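Local structure of putative LacI-family transcriptional regulator (Bacteroides fragilis, 3GBV) at residues Glu20-Thr25 with Asn208-Ile213; Ile214-Gln219 with Leu234-Thr239. The protein probably regulates transcription as a LacI-family protein, sensing an unidentified small ligand between the two lobes of its periplasmic-binding-protein-like domain. All blocks are in the same frame, centred on the assembly; numbering follows the deposited sequence.

Contact 1 (Glu20-Thr25 with Asn208-Ile213); sequences EGEYWT and NSKVYI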
# COMPACT_ATOMS: atom_id res chain seq x y z
N GLU A 20 2.22 -14.56 -20.44
CA GLU A 20 2.13 -13.11 -20.27
C GLU A 20 0.91 -12.77 -19.44
O GLU A 20 -0.19 -13.24 -19.72
CB GLU A 20 2.04 -12.43 -21.64
CG GLU A 20 1.63 -10.98 -21.57
CD GLU A 20 1.87 -10.22 -22.86
OE1 GLU A 20 1.46 -10.72 -23.94
OE2 GLU A 20 2.46 -9.13 -22.80
N GLY A 21 1.09 -11.93 -18.42
CA GLY A 21 -0.02 -11.56 -17.56
C GLY A 21 0.05 -12.26 -16.21
O GLY A 21 -0.68 -11.91 -15.28
N GLU A 22 0.91 -13.27 -16.10
CA GLU A 22 1.05 -13.97 -14.83
C GLU A 22 1.96 -13.13 -13.94
O GLU A 22 2.45 -12.08 -14.36
CB GLU A 22 1.60 -15.39 -15.03
CG GLU A 22 0.56 -16.34 -15.62
CD GLU A 22 1.03 -17.79 -15.67
OE1 GLU A 22 2.05 -18.08 -16.33
OE2 GLU A 22 0.36 -18.66 -15.06
N TYR A 23 2.18 -13.58 -12.71
CA TYR A 23 2.99 -12.83 -11.77
C TYR A 23 4.32 -12.27 -12.27
O TYR A 23 4.61 -11.10 -12.07
CB TYR A 23 3.26 -13.65 -10.51
CG TYR A 23 4.07 -12.87 -9.50
CD1 TYR A 23 3.46 -11.88 -8.72
CD2 TYR A 23 5.44 -13.08 -9.36
CE1 TYR A 23 4.21 -11.11 -7.84
CE2 TYR A 23 6.20 -12.31 -8.49
CZ TYR A 23 5.58 -11.33 -7.73
OH TYR A 23 6.34 -10.56 -6.88
N TRP A 24 5.11 -13.10 -12.92
CA TRP A 24 6.43 -12.70 -13.37
C TRP A 24 6.52 -11.62 -14.44
O TRP A 24 7.57 -10.97 -14.59
CB TRP A 24 7.21 -13.94 -13.80
CG TRP A 24 7.17 -14.99 -12.73
CD1 TRP A 24 6.39 -16.12 -12.72
CD2 TRP A 24 7.84 -14.96 -11.48
NE1 TRP A 24 6.54 -16.79 -11.53
CE2 TRP A 24 7.43 -16.09 -10.74
CE3 TRP A 24 8.76 -14.08 -10.89
CZ2 TRP A 24 7.90 -16.37 -9.45
CZ3 TRP A 24 9.23 -14.35 -9.61
CH2 TRP A 24 8.79 -15.49 -8.91
N THR A 25 5.43 -11.40 -15.16
CA THR A 25 5.44 -10.36 -16.19
C THR A 25 5.80 -8.99 -15.58
O THR A 25 6.49 -8.18 -16.20
CB THR A 25 4.08 -10.30 -16.90
OG1 THR A 25 3.86 -11.54 -17.57
CG2 THR A 25 4.05 -9.17 -17.91
N ASN A 208 -0.75 -18.69 -3.29
CA ASN A 208 -0.07 -18.60 -4.57
C ASN A 208 -0.72 -17.39 -5.20
O ASN A 208 -1.57 -16.77 -4.57
CB ASN A 208 -0.25 -19.88 -5.40
CG ASN A 208 -1.70 -20.27 -5.60
OD1 ASN A 208 -2.49 -19.53 -6.20
ND2 ASN A 208 -2.07 -21.45 -5.10
N SER A 209 -0.35 -17.03 -6.42
CA SER A 209 -0.93 -15.84 -7.03
C SER A 209 -2.03 -16.08 -8.05
O SER A 209 -2.40 -15.16 -8.79
CB SER A 209 0.18 -15.00 -7.67
OG SER A 209 0.93 -15.77 -8.60
N LYS A 210 -2.57 -17.29 -8.08
CA LYS A 210 -3.61 -17.67 -9.03
C LYS A 210 -4.97 -17.79 -8.34
O LYS A 210 -5.71 -18.74 -8.61
CB LYS A 210 -3.26 -19.01 -9.67
CG LYS A 210 -1.80 -19.19 -10.04
CD LYS A 210 -1.43 -18.46 -11.32
CE LYS A 210 -1.71 -19.33 -12.55
NZ LYS A 210 -0.83 -20.54 -12.59
N VAL A 211 -5.31 -16.85 -7.47
CA VAL A 211 -6.58 -16.89 -6.76
C VAL A 211 -7.76 -16.79 -7.74
O VAL A 211 -8.87 -17.20 -7.42
CB VAL A 211 -6.67 -15.75 -5.71
CG1 VAL A 211 -6.76 -14.40 -6.40
CG2 VAL A 211 -7.87 -15.96 -4.81
N TYR A 212 -7.51 -16.25 -8.92
CA TYR A 212 -8.55 -16.09 -9.93
C TYR A 212 -9.17 -17.43 -10.34
O TYR A 212 -10.31 -17.47 -10.80
CB TYR A 212 -7.99 -15.38 -11.17
CG TYR A 212 -6.94 -16.17 -11.93
CD1 TYR A 212 -7.30 -17.22 -12.77
CD2 TYR A 212 -5.58 -15.87 -11.80
CE1 TYR A 212 -6.35 -17.95 -13.47
CE2 TYR A 212 -4.61 -16.60 -12.50
CZ TYR A 212 -5.01 -17.64 -13.33
OH TYR A 212 -4.08 -18.38 -14.02
N ILE A 213 -8.42 -18.51 -10.17
CA ILE A 213 -8.92 -19.84 -10.51
C ILE A 213 -10.15 -20.13 -9.65
O ILE A 213 -11.15 -20.64 -10.13
CB ILE A 213 -7.85 -20.94 -10.25
CG1 ILE A 213 -6.69 -20.78 -11.23
CG2 ILE A 213 -8.46 -22.32 -10.41
CD1 ILE A 213 -5.49 -21.62 -10.88
O HOH W 1 0.97 -16.13 -11.75
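Tyr23 and Ser209 mark the closest approach of the two backbones, with their CA atoms 6.8 Å apart. In Glu20-Thr25 a loop runs into helix 23-37, and in Asn208-Ile213 another loop leads into helix 212-220. Each segment is braced from within: Gly21 N donates to Thr25 OG1, while Lys210 N reaches a lone pair of Asn208 OD1 in the carbonyl plane at 2.9 Å, an Asx turn.

Side-chain contact is sparse, and about 129 Å² is buried in all. Tyr23 meets Ser209 through its CB rather than its ring, 3.7 Å from Ser209 OG. Its CG stands anti to the backbone N (chi1 -178°), which turns the ring away from the serine and leaves CB as the atom that touches OG. A water ties the same pair together, accepting from Tyr23 N at 3.0 Å and lying 3.2 Å from Ser209 OG. Nearby, Glu22 and Lys210 form a salt bridge, OE2 to NZ at 3.3 Å, whose hydrogen bond is weak. The glutamate chain is extended beyond CG, whereas the lysine bends at chi2, chi3 and chi4, bringing CE as well as NZ beside the carboxylate. The other oxygen, Glu22 OE1, accepts from Leu19 N, so the carboxylate is held by its own loop as well as by the lysine.

These loops lie at C-terminal ends of parallel strands, 9-16 in one sheet and 203-206 in the other, and thus join the two lobes across the cleft that typically receives effector in LacI-type regulators. A 1,2-ethanediol, probably from the crystallisation liquor, lies about 4 Å from the Tyr23 side chain. Tyr23 and Ser209 both touch Asp232. Tyr23 also packs on Pro254 and Gln257 of helix 254-270, and Trp24 rests on strand 9-16.

Contact 2 (Ile214-Gln219 with Leu234-Thr239); sequences IGEYLQ and LERNVT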
# COMPACT_ATOMS: atom_id res chain seq x y z
N ILE A 214 -10.05 -19.78 -8.38
CA ILE A 214 -11.14 -19.99 -7.44
C ILE A 214 -12.19 -18.91 -7.65
O ILE A 214 -13.39 -19.16 -7.57
CB ILE A 214 -10.67 -19.91 -5.99
CG1 ILE A 214 -9.45 -20.82 -5.76
CG2 ILE A 214 -11.81 -20.28 -5.06
CD1 ILE A 214 -9.75 -22.29 -5.83
N GLY A 215 -11.72 -17.69 -7.90
CA GLY A 215 -12.64 -16.59 -8.10
C GLY A 215 -13.51 -16.74 -9.34
O GLY A 215 -14.72 -16.50 -9.29
N GLU A 216 -12.90 -17.13 -10.45
CA GLU A 216 -13.63 -17.31 -11.70
C GLU A 216 -14.53 -18.53 -11.59
O GLU A 216 -15.56 -18.60 -12.26
CB GLU A 216 -12.66 -17.46 -12.87
CG GLU A 216 -11.81 -16.21 -13.09
CD GLU A 216 -10.79 -16.38 -14.20
OE1 GLU A 216 -10.08 -15.39 -14.49
OE2 GLU A 216 -10.71 -17.49 -14.77
N TYR A 217 -14.16 -19.49 -10.75
CA TYR A 217 -14.99 -20.67 -10.56
C TYR A 217 -16.31 -20.22 -9.93
O TYR A 217 -17.39 -20.61 -10.36
CB TYR A 217 -14.32 -21.68 -9.64
CG TYR A 217 -15.26 -22.75 -9.15
CD1 TYR A 217 -15.62 -23.83 -9.97
CD2 TYR A 217 -15.82 -22.68 -7.88
CE1 TYR A 217 -16.52 -24.81 -9.53
CE2 TYR A 217 -16.72 -23.65 -7.43
CZ TYR A 217 -17.06 -24.71 -8.26
OH TYR A 217 -17.95 -25.66 -7.82
N LEU A 218 -16.20 -19.39 -8.89
CA LEU A 218 -17.36 -18.87 -8.17
C LEU A 218 -18.22 -17.97 -9.06
O LEU A 218 -19.44 -17.91 -8.90
CB LEU A 218 -16.90 -18.07 -6.94
CG LEU A 218 -16.22 -18.81 -5.78
CD1 LEU A 218 -15.71 -17.80 -4.75
CD2 LEU A 218 -17.18 -19.80 -5.15
N GLN A 219 -17.57 -17.27 -9.99
CA GLN A 219 -18.26 -16.37 -10.89
C GLN A 219 -19.09 -17.15 -11.89
O GLN A 219 -20.26 -16.84 -12.12
CB GLN A 219 -17.24 -15.52 -11.65
CG GLN A 219 -17.84 -14.39 -12.48
CD GLN A 219 -18.34 -13.23 -11.62
OE1 GLN A 219 -18.83 -12.23 -12.15
NE2 GLN A 219 -18.21 -13.36 -10.30
N LEU A 234 -2.58 -9.67 -10.46
CA LEU A 234 -2.72 -10.16 -11.83
C LEU A 234 -4.04 -9.56 -12.30
O LEU A 234 -4.94 -9.32 -11.49
CB LEU A 234 -2.83 -11.68 -11.87
CG LEU A 234 -1.54 -12.51 -11.91
CD1 LEU A 234 -0.75 -12.28 -10.63
CD2 LEU A 234 -1.91 -13.98 -12.08
N GLU A 235 -4.18 -9.34 -13.60
CA GLU A 235 -5.40 -8.75 -14.12
C GLU A 235 -6.64 -9.58 -13.80
O GLU A 235 -7.69 -9.04 -13.48
CB GLU A 235 -5.29 -8.55 -15.63
CG GLU A 235 -6.15 -7.40 -16.13
CD GLU A 235 -6.18 -7.29 -17.64
OE1 GLU A 235 -5.10 -7.29 -18.27
OE2 GLU A 235 -7.30 -7.17 -18.19
N ARG A 236 -6.52 -10.90 -13.87
CA ARG A 236 -7.67 -11.74 -13.57
C ARG A 236 -8.00 -11.69 -12.08
O ARG A 236 -9.15 -11.85 -11.68
CB ARG A 236 -7.42 -13.17 -14.04
CG ARG A 236 -7.24 -13.25 -15.56
CD ARG A 236 -7.85 -14.52 -16.12
NE ARG A 236 -6.85 -15.51 -16.46
CZ ARG A 236 -7.11 -16.79 -16.68
NH1 ARG A 236 -8.36 -17.25 -16.59
NH2 ARG A 236 -6.12 -17.62 -16.98
N ASN A 237 -6.98 -11.45 -11.26
CA ASN A 237 -7.20 -11.35 -9.82
C ASN A 237 -7.97 -10.08 -9.52
O ASN A 237 -8.93 -10.08 -8.74
CB ASN A 237 -5.87 -11.32 -9.07
CG ASN A 237 -5.26 -12.70 -8.91
OD1 ASN A 237 -5.85 -13.69 -9.33
ND2 ASN A 237 -4.08 -12.76 -8.29
N VAL A 238 -7.55 -8.99 -10.14
CA VAL A 238 -8.19 -7.70 -9.93
C VAL A 238 -9.65 -7.72 -10.39
O VAL A 238 -10.51 -7.14 -9.73
CB VAL A 238 -7.43 -6.58 -10.65
CG1 VAL A 238 -8.21 -5.28 -10.55
CG2 VAL A 238 -6.04 -6.42 -10.04
N THR A 239 -9.92 -8.37 -11.52
CA THR A 239 -11.28 -8.47 -12.04
C THR A 239 -12.16 -9.16 -11.00
O THR A 239 -13.27 -8.71 -10.72
CB THR A 239 -11.32 -9.28 -13.37
OG1 THR A 239 -10.60 -8.56 -14.38
CG2 THR A 239 -12.76 -9.48 -13.84
O HOH W 2 -11.05 -12.96 -13.81
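The carboxylate of Glu216 meets the flank of the Arg236 side chain, the two crossing at about a right angle; between Ile214-Gln219 and Leu234-Thr239, only this pair touches. Glu216 CG lies beside the backbone N (chi1 -63°) and the chain is extended beyond it, spanning a gap in which the nearest CA atoms, those of the same two residues, are 8.4 Å apart. Arg236 instead bends at chi2 and chi3, folding its guanidinium back beside the carboxylate. The salt bridge runs from Arg236 NH1 to Glu216 OE2 at 3.0 Å. Only NH1 engages the carboxylate, and the two planes are 37° apart, so this is not a flat, two-pronged pair. A water donates to Glu216 OE1 at 2.7 Å and to Arg236 O at 3.1 Å, but the position of OE1 is less certain and this bridge is tentative. Glu216 also touches Cys240, one turn further along helix 235-243. With 103 Å² buried and Arg236 exposed, the link between these two segments is a polar one at the surface, resting on a charge pair that solvent probably weakens.

How the contacts relate
Contact 1 closes before contact 2 opens along the chain, and their centres lie 10 Å apart. Helix 212-220 is common to both: the loop leading into it makes contact 1, and Glu216 on that helix makes contact 2 with helix 235-243. The two also touch directly, since Asn237 ND2 is 3.0 Å from Ser209 O, a probable hydrogen bond, and Tyr212 packs on Arg236. Contact 2 stays within one lobe, where both helices flank the mixed sheet containing strands 203-206 and 227-231, whereas contact 1 reaches across to the lobe built on the other sheet. Together they connect the interlobe cleft with the lobe's outer helical surface.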